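Local structure of DUF5625 domain-containing protein (Sulfurospirillum deleyianum, 3NKG) at residues Glu21-Ile35 / Asp134-Arg148. The protein is of unknown function but folds as a single-chain, beta-rich domain of the DUF5625 family. Residues are numbered along the deposited sequence; the frame is centred on the assembly and turned at random. Where two conformers were deposited one is given.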
loop_
_atom_site.group_PDB
_atom_site.type_symbol
_atom_site.label_atom_id
_atom_site.label_comp_id
_atom_site.label_asym_id
_atom_site.label_seq_id
_atom_site.Cartn_x
_atom_site.Cartn_y
_atom_site.Cartn_z
ATOM N N GLU A 21 -9.745 -1.704 -11.835
ATOM C CA GLU A 21 -8.944 -2.285 -12.903
ATOM C C GLU A 21 -8.420 -1.166 -13.810
ATOM O O GLU A 21 -9.199 -0.359 -14.305
ATOM C CB GLU A 21 -9.816 -3.267 -13.690
ATOM C CG GLU A 21 -9.098 -4.216 -14.601
ATOM C CD GLU A 21 -10.022 -5.309 -15.131
ATOM O OE1 GLU A 21 -10.481 -6.149 -14.323
ATOM O OE2 GLU A 21 -10.282 -5.336 -16.354
ATOM N N LYS A 22 -7.110 -1.081 -14.001
ATOM C CA LYS A 22 -6.584 -0.101 -14.952
ATOM C C LYS A 22 -5.458 -0.633 -15.833
ATOM O O LYS A 22 -4.681 -1.497 -15.417
ATOM C CB LYS A 22 -6.159 1.187 -14.246
ATOM C CG LYS A 22 -7.348 2.005 -13.772
ATOM C CD LYS A 22 -6.949 3.110 -12.810
ATOM C CE LYS A 22 -8.181 3.692 -12.122
ATOM N NZ LYS A 22 -7.849 4.813 -11.196
ATOM N N GLU A 23 -5.395 -0.129 -17.061
ATOM C CA GLU A 23 -4.289 -0.442 -17.941
ATOM C C GLU A 23 -3.094 0.389 -17.509
ATOM O O GLU A 23 -3.215 1.552 -17.148
ATOM C CB GLU A 23 -4.627 -0.161 -19.402
ATOM C CG GLU A 23 -3.468 -0.452 -20.336
ATOM C CD GLU A 23 -3.836 -0.273 -21.806
ATOM O OE1 GLU A 23 -5.020 -0.498 -22.167
ATOM O OE2 GLU A 23 -2.937 0.097 -22.596
ATOM N N VAL A 24 -1.936 -0.235 -17.556
ATOM C CA VAL A 24 -0.747 0.344 -17.025
ATOM C C VAL A 24 0.364 0.135 -18.034
ATOM O O VAL A 24 0.601 -0.991 -18.486
ATOM C CB VAL A 24 -0.363 -0.369 -15.708
ATOM C CG1 VAL A 24 1.083 -0.059 -15.347
ATOM C CG2 VAL A 24 -1.340 0.020 -14.604
ATOM N N LYS A 25 1.056 1.219 -18.367
ATOM C CA LYS A 25 2.143 1.154 -19.321
ATOM C C LYS A 25 3.478 1.269 -18.613
ATOM O O LYS A 25 3.753 2.263 -17.958
ATOM C CB LYS A 25 1.988 2.247 -20.381
ATOM C CG LYS A 25 3.005 2.161 -21.521
ATOM C CD LYS A 25 2.588 3.035 -22.702
ATOM C CE LYS A 25 3.582 2.962 -23.854
ATOM N NZ LYS A 25 3.154 3.815 -25.014
ATOM N N ILE A 26 4.299 0.233 -18.741
ATOM C CA ILE A 26 5.665 0.247 -18.239
ATOM C C ILE A 26 6.632 0.673 -19.358
ATOM O O ILE A 26 6.754 -0.026 -20.375
ATOM C CB ILE A 26 6.069 -1.142 -17.706
ATOM C CG1 ILE A 26 5.070 -1.621 -16.632
ATOM C CG2 ILE A 26 7.495 -1.123 -17.185
ATOM C CD1 ILE A 26 5.016 -0.749 -15.353
ATOM N N GLU A 27 7.326 1.795 -19.148
ATOM C CA GLU A 27 8.223 2.393 -20.139
ATOM C C GLU A 27 9.630 1.811 -20.083
ATOM O O GLU A 27 10.367 1.855 -21.067
ATOM C CB GLU A 27 8.343 3.911 -19.932
ATOM C CG GLU A 27 7.076 4.631 -19.474
ATOM C CD GLU A 27 6.097 4.921 -20.606
ATOM O OE1 GLU A 27 6.326 4.458 -21.749
ATOM O OE2 GLU A 27 5.089 5.618 -20.344
ATOM N N GLU A 28 10.020 1.301 -18.921
ATOM C CA GLU A 28 11.381 0.835 -18.727
ATOM C C GLU A 28 11.336 -0.525 -18.068
ATOM O O GLU A 28 10.612 -0.720 -17.069
ATOM C CB GLU A 28 12.157 1.832 -17.851
ATOM C CG GLU A 28 13.678 1.617 -17.785
ATOM C CD GLU A 28 14.409 2.674 -16.932
ATOM O OE1 GLU A 28 13.949 3.840 -16.878
ATOM O OE2 GLU A 28 15.448 2.334 -16.317
ATOM N N SER A 29 12.092 -1.471 -18.620
ATOM C CA SER A 29 12.254 -2.759 -17.969
ATOM C C SER A 29 13.066 -2.543 -16.697
ATOM O O SER A 29 14.271 -2.282 -16.756
ATOM C CB SER A 29 12.959 -3.761 -18.899
ATOM O OG SER A 29 12.173 -4.001 -20.053
ATOM N N TRP A 30 12.406 -2.640 -15.548
ATOM C CA TRP A 30 13.092 -2.450 -14.274
ATOM C C TRP A 30 12.239 -3.040 -13.142
ATOM O O TRP A 30 11.244 -3.743 -13.397
ATOM C CB TRP A 30 13.318 -0.956 -14.045
ATOM C CG TRP A 30 14.474 -0.640 -13.173
ATOM C CD1 TRP A 30 14.431 -0.227 -11.874
ATOM C CD2 TRP A 30 15.860 -0.708 -13.530
ATOM N NE1 TRP A 30 15.705 -0.030 -11.400
ATOM C CE2 TRP A 30 16.597 -0.320 -12.391
ATOM C CE3 TRP A 30 16.541 -1.050 -14.706
ATOM C CZ2 TRP A 30 17.996 -0.263 -12.397
ATOM C CZ3 TRP A 30 17.932 -0.996 -14.703
ATOM C CH2 TRP A 30 18.643 -0.609 -13.554
ATOM N N SER A 31 12.614 -2.770 -11.894
ATOM C CA SER A 31 11.781 -3.212 -10.786
ATOM C C SER A 31 10.966 -2.018 -10.314
ATOM O O SER A 31 11.417 -0.859 -10.441
ATOM C CB SER A 31 12.603 -3.804 -9.627
ATOM O OG SER A 31 13.529 -2.871 -9.095
ATOM N N TYR A 32 9.776 -2.314 -9.794
ATOM C CA TYR A 32 8.801 -1.298 -9.406
ATOM C C TYR A 32 8.208 -1.596 -8.064
ATOM O O TYR A 32 7.794 -2.718 -7.790
ATOM C CB TYR A 32 7.639 -1.228 -10.399
ATOM C CG TYR A 32 8.058 -0.679 -11.720
ATOM C CD1 TYR A 32 8.704 -1.482 -12.652
ATOM C CD2 TYR A 32 7.854 0.663 -12.026
ATOM C CE1 TYR A 32 9.121 -0.956 -13.885
ATOM C CE2 TYR A 32 8.252 1.185 -13.231
ATOM C CZ TYR A 32 8.895 0.376 -14.162
ATOM O OH TYR A 32 9.288 0.915 -15.370
ATOM N N HIS A 33 8.108 -0.566 -7.243
ATOM C CA HIS A 33 7.418 -0.695 -5.978
ATOM C C HIS A 33 5.921 -0.546 -6.179
ATOM O O HIS A 33 5.475 0.340 -6.923
ATOM C CB HIS A 33 7.879 0.397 -5.010
ATOM C CG HIS A 33 9.330 0.330 -4.677
ATOM N ND1 HIS A 33 9.952 -0.847 -4.310
ATOM C CD2 HIS A 33 10.285 1.290 -4.654
ATOM C CE1 HIS A 33 11.232 -0.608 -4.078
ATOM N NE2 HIS A 33 11.461 0.679 -4.287
ATOM N N LEU A 34 5.161 -1.392 -5.481
ATOM C CA LEU A 34 3.710 -1.285 -5.392
ATOM C C LEU A 34 3.380 -0.916 -3.953
ATOM O O LEU A 34 3.798 -1.609 -3.033
ATOM C CB LEU A 34 3.047 -2.622 -5.709
ATOM C CG LEU A 34 3.427 -3.320 -7.008
ATOM C CD1 LEU A 34 2.441 -4.432 -7.282
ATOM C CD2 LEU A 34 3.433 -2.334 -8.157
ATOM N N ILE A 35 2.644 0.176 -3.752
ATOM C CA ILE A 35 2.411 0.664 -2.389
ATOM C C ILE A 35 1.018 1.232 -2.264
ATOM O O ILE A 35 0.342 1.486 -3.271
ATOM C CB ILE A 35 3.399 1.804 -2.008
ATOM C CG1 ILE A 35 3.025 3.088 -2.736
ATOM C CG2 ILE A 35 4.876 1.411 -2.312
ATOM C CD1 ILE A 35 3.953 4.253 -2.473
ATOM N N ASP A 134 3.976 -0.333 2.195
ATOM C CA ASP A 134 4.683 -1.004 1.112
ATOM C C ASP A 134 4.084 -2.405 0.937
ATOM O O ASP A 134 3.976 -3.160 1.905
ATOM C CB ASP A 134 6.180 -1.073 1.435
ATOM C CG ASP A 134 6.899 0.291 1.249
ATOM O OD1 ASP A 134 6.277 1.214 0.680
ATOM O OD2 ASP A 134 8.077 0.445 1.666
ATOM N N ILE A 135 3.660 -2.742 -0.282
ATOM C CA ILE A 135 3.073 -4.057 -0.552
ATOM C C ILE A 135 4.128 -5.027 -1.085
ATOM O O ILE A 135 4.410 -6.075 -0.479
ATOM C CB ILE A 135 1.943 -3.994 -1.599
ATOM C CG1 ILE A 135 0.815 -3.058 -1.179
ATOM C CG2 ILE A 135 1.370 -5.369 -1.849
ATOM C CD1 ILE A 135 -0.049 -2.585 -2.355
ATOM N N THR A 136 4.704 -4.690 -2.233
ATOM C CA THR A 136 5.718 -5.553 -2.834
ATOM C C THR A 136 6.550 -4.775 -3.870
ATOM O O THR A 136 6.243 -3.625 -4.207
ATOM C CB THR A 136 5.074 -6.837 -3.475
ATOM O OG1 THR A 136 6.088 -7.803 -3.793
ATOM C CG2 THR A 136 4.282 -6.489 -4.746
ATOM N N THR A 137 7.626 -5.404 -4.322
ATOM C CA THR A 137 8.439 -4.886 -5.423
ATOM C C THR A 137 8.462 -5.963 -6.503
ATOM O O THR A 137 8.711 -7.134 -6.204
ATOM C CB THR A 137 9.869 -4.620 -4.949
ATOM O OG1 THR A 137 9.845 -3.715 -3.839
ATOM C CG2 THR A 137 10.725 -4.018 -6.075
ATOM N N ILE A 138 8.210 -5.576 -7.751
ATOM C CA ILE A 138 8.092 -6.539 -8.836
ATOM C C ILE A 138 8.884 -6.078 -10.080
ATOM O O ILE A 138 8.857 -4.888 -10.455
ATOM C CB ILE A 138 6.608 -6.754 -9.218
ATOM C CG1 ILE A 138 6.474 -7.781 -10.346
ATOM C CG2 ILE A 138 5.991 -5.454 -9.674
ATOM C CD1 ILE A 138 5.018 -7.987 -10.794
ATOM N N SER A 139 9.583 -7.018 -10.714
ATOM C CA SER A 139 10.295 -6.704 -11.946
ATOM C C SER A 139 9.338 -6.804 -13.126
ATOM O O SER A 139 8.834 -7.886 -13.413
ATOM C CB SER A 139 11.499 -7.634 -12.163
ATOM O OG SER A 139 12.462 -7.444 -11.142
ATOM N N LEU A 140 9.109 -5.681 -13.814
ATOM C CA LEU A 140 8.242 -5.644 -15.004
ATOM C C LEU A 140 9.045 -5.222 -16.237
ATOM O O LEU A 140 9.845 -4.275 -16.174
ATOM C CB LEU A 140 7.086 -4.657 -14.793
ATOM C CG LEU A 140 6.182 -5.010 -13.592
ATOM C CD1 LEU A 140 5.305 -3.833 -13.141
ATOM C CD2 LEU A 140 5.334 -6.209 -13.929
ATOM N N ASP A 141 8.843 -5.931 -17.345
ATOM C CA ASP A 141 9.429 -5.540 -18.608
ATOM C C ASP A 141 8.597 -4.434 -19.238
ATOM O O ASP A 141 7.389 -4.300 -18.975
ATOM C CB ASP A 141 9.514 -6.741 -19.554
ATOM C CG ASP A 141 10.507 -7.773 -19.075
ATOM O OD1 ASP A 141 11.360 -7.421 -18.210
ATOM O OD2 ASP A 141 10.425 -8.932 -19.548
ATOM N N LYS A 142 9.257 -3.635 -20.065
ATOM C CA LYS A 142 8.591 -2.621 -20.865
ATOM C C LYS A 142 7.415 -3.265 -21.571
ATOM O O LYS A 142 7.542 -4.338 -22.141
ATOM C CB LYS A 142 9.553 -2.047 -21.910
ATOM C CG LYS A 142 10.915 -1.679 -21.362
ATOM C CD LYS A 142 11.719 -0.863 -22.361
ATOM C CE LYS A 142 12.943 -0.237 -21.701
ATOM N NZ LYS A 142 13.475 0.922 -22.486
ATOM N N GLY A 143 6.265 -2.614 -21.525
ATOM C CA GLY A 143 5.085 -3.154 -22.149
ATOM C C GLY A 143 3.816 -2.614 -21.541
ATOM O O GLY A 143 3.840 -1.642 -20.793
ATOM N N LYS A 144 2.704 -3.273 -21.858
ATOM C CA LYS A 144 1.389 -2.864 -21.406
ATOM C C LYS A 144 0.791 -3.960 -20.546
ATOM O O LYS A 144 0.925 -5.143 -20.868
ATOM C CB LYS A 144 0.472 -2.613 -22.604
ATOM C CG LYS A 144 -0.329 -1.317 -22.512
ATOM C CD LYS A 144 -0.089 -0.395 -23.718
ATOM C CE LYS A 144 -0.793 -0.892 -24.984
ATOM N NZ LYS A 144 -0.567 0.016 -26.161
ATOM N N TYR A 145 0.113 -3.559 -19.468
ATOM C CA TYR A 145 -0.438 -4.500 -18.493
ATOM C C TYR A 145 -1.833 -4.072 -18.024
ATOM O O TYR A 145 -2.176 -2.883 -18.056
ATOM C CB TYR A 145 0.490 -4.591 -17.263
ATOM C CG TYR A 145 1.896 -5.023 -17.603
ATOM C CD1 TYR A 145 2.868 -4.083 -17.969
ATOM C CD2 TYR A 145 2.254 -6.369 -17.572
ATOM C CE1 TYR A 145 4.154 -4.474 -18.274
ATOM C CE2 TYR A 145 3.537 -6.774 -17.887
ATOM C CZ TYR A 145 4.485 -5.819 -18.239
ATOM O OH TYR A 145 5.755 -6.213 -18.575
ATOM N N ILE A 146 -2.633 -5.042 -17.598
ATOM C CA ILE A 146 -3.850 -4.747 -16.856
ATOM C C ILE A 146 -3.629 -5.103 -15.390
ATOM O O ILE A 146 -3.358 -6.263 -15.050
ATOM C CB ILE A 146 -5.041 -5.541 -17.391
ATOM C CG1 ILE A 146 -5.232 -5.240 -18.895
ATOM C CG2 ILE A 146 -6.305 -5.253 -16.570
ATOM C CD1 ILE A 146 -5.256 -3.784 -19.193
ATOM N N PHE A 147 -3.744 -4.101 -14.521
ATOM C CA PHE A 147 -3.693 -4.331 -13.093
ATOM C C PHE A 147 -5.106 -4.347 -12.536
ATOM O O PHE A 147 -5.886 -3.431 -12.754
ATOM C CB PHE A 147 -2.905 -3.219 -12.422
ATOM C CG PHE A 147 -1.415 -3.411 -12.452
ATOM C CD1 PHE A 147 -0.710 -3.333 -13.650
ATOM C CD2 PHE A 147 -0.712 -3.652 -11.270
ATOM C CE1 PHE A 147 0.677 -3.504 -13.679
ATOM C CE2 PHE A 147 0.659 -3.819 -11.282
ATOM C CZ PHE A 147 1.365 -3.741 -12.491
ATOM N N ARG A 148 -5.436 -5.395 -11.809
ATOM C CA ARG A 148 -6.702 -5.437 -11.106
ATOM C C ARG A 148 -6.378 -5.483 -9.617
ATOM O O ARG A 148 -5.584 -6.310 -9.173
ATOM C CB ARG A 148 -7.487 -6.666 -11.537
ATOM C CG ARG A 148 -8.817 -6.823 -10.859
ATOM C CD ARG A 148 -9.439 -8.145 -11.268
ATOM N NE ARG A 148 -10.473 -8.543 -10.329
ATOM C CZ ARG A 148 -11.756 -8.683 -10.636
ATOM N NH1 ARG A 148 -12.619 -9.062 -9.696
ATOM N NH2 ARG A 148 -12.173 -8.454 -11.880
#
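E21 faces R148 as a non-hydrogen-bonded pair of an antiparallel ladder, its OE1 lying 3.8 Å from NH2 in a long salt bridge; both chains are long and extended, as suits a charged pair on an exposed face. K22, V24 and I26 pair with F147, Y145 and G143 through reciprocal backbone hydrogen bonds, and V24 and I26 turn inward with the two rings. G143 suits its place because any CB at its backbone angles would jam against the carbonyl O of K142. With CG1 of V24 anti to the backbone N (chi1 163°), CG2 comes to lie 3.5 Å from CD1 of F147, a beta-branched residue filling the space beside a ring. I26 lays CG1 3.4 Å from CE1 of Y145, while its CD1 sits over the centre of the Y32 ring and also reaches L140. Y145 OH bonds to the O of D141; a phenylalanine in place of Y145 would probably leave that carbonyl without its hydroxyl partner and the turn before G143 less firmly held. S29, small and polar, accepts an almost straight bond (173°) from K142 N at OG, 2.9 Å away, where the ladder breaks. Beyond it W30, Y32 and L34 form a second ladder with L140, I138 and T136. Y32 OH bonds back to the O of E28, on a lone pair. H33 ND1 shares a hydrogen bond of 2.9 Å with T137 OG1 at the imidazole edge. At L34 a classic beta bulge sets I135 and T136 opposite one residue. The paired turns pass the chain between two four-stranded antiparallel sheets packed face to face as a beta-sandwich, perhaps akin to galactose-binding-like domains: strand 98-107 flanks 143-151 and strand 163-169 flanks 30-38, with I104 touching F147 and I167 touching L34.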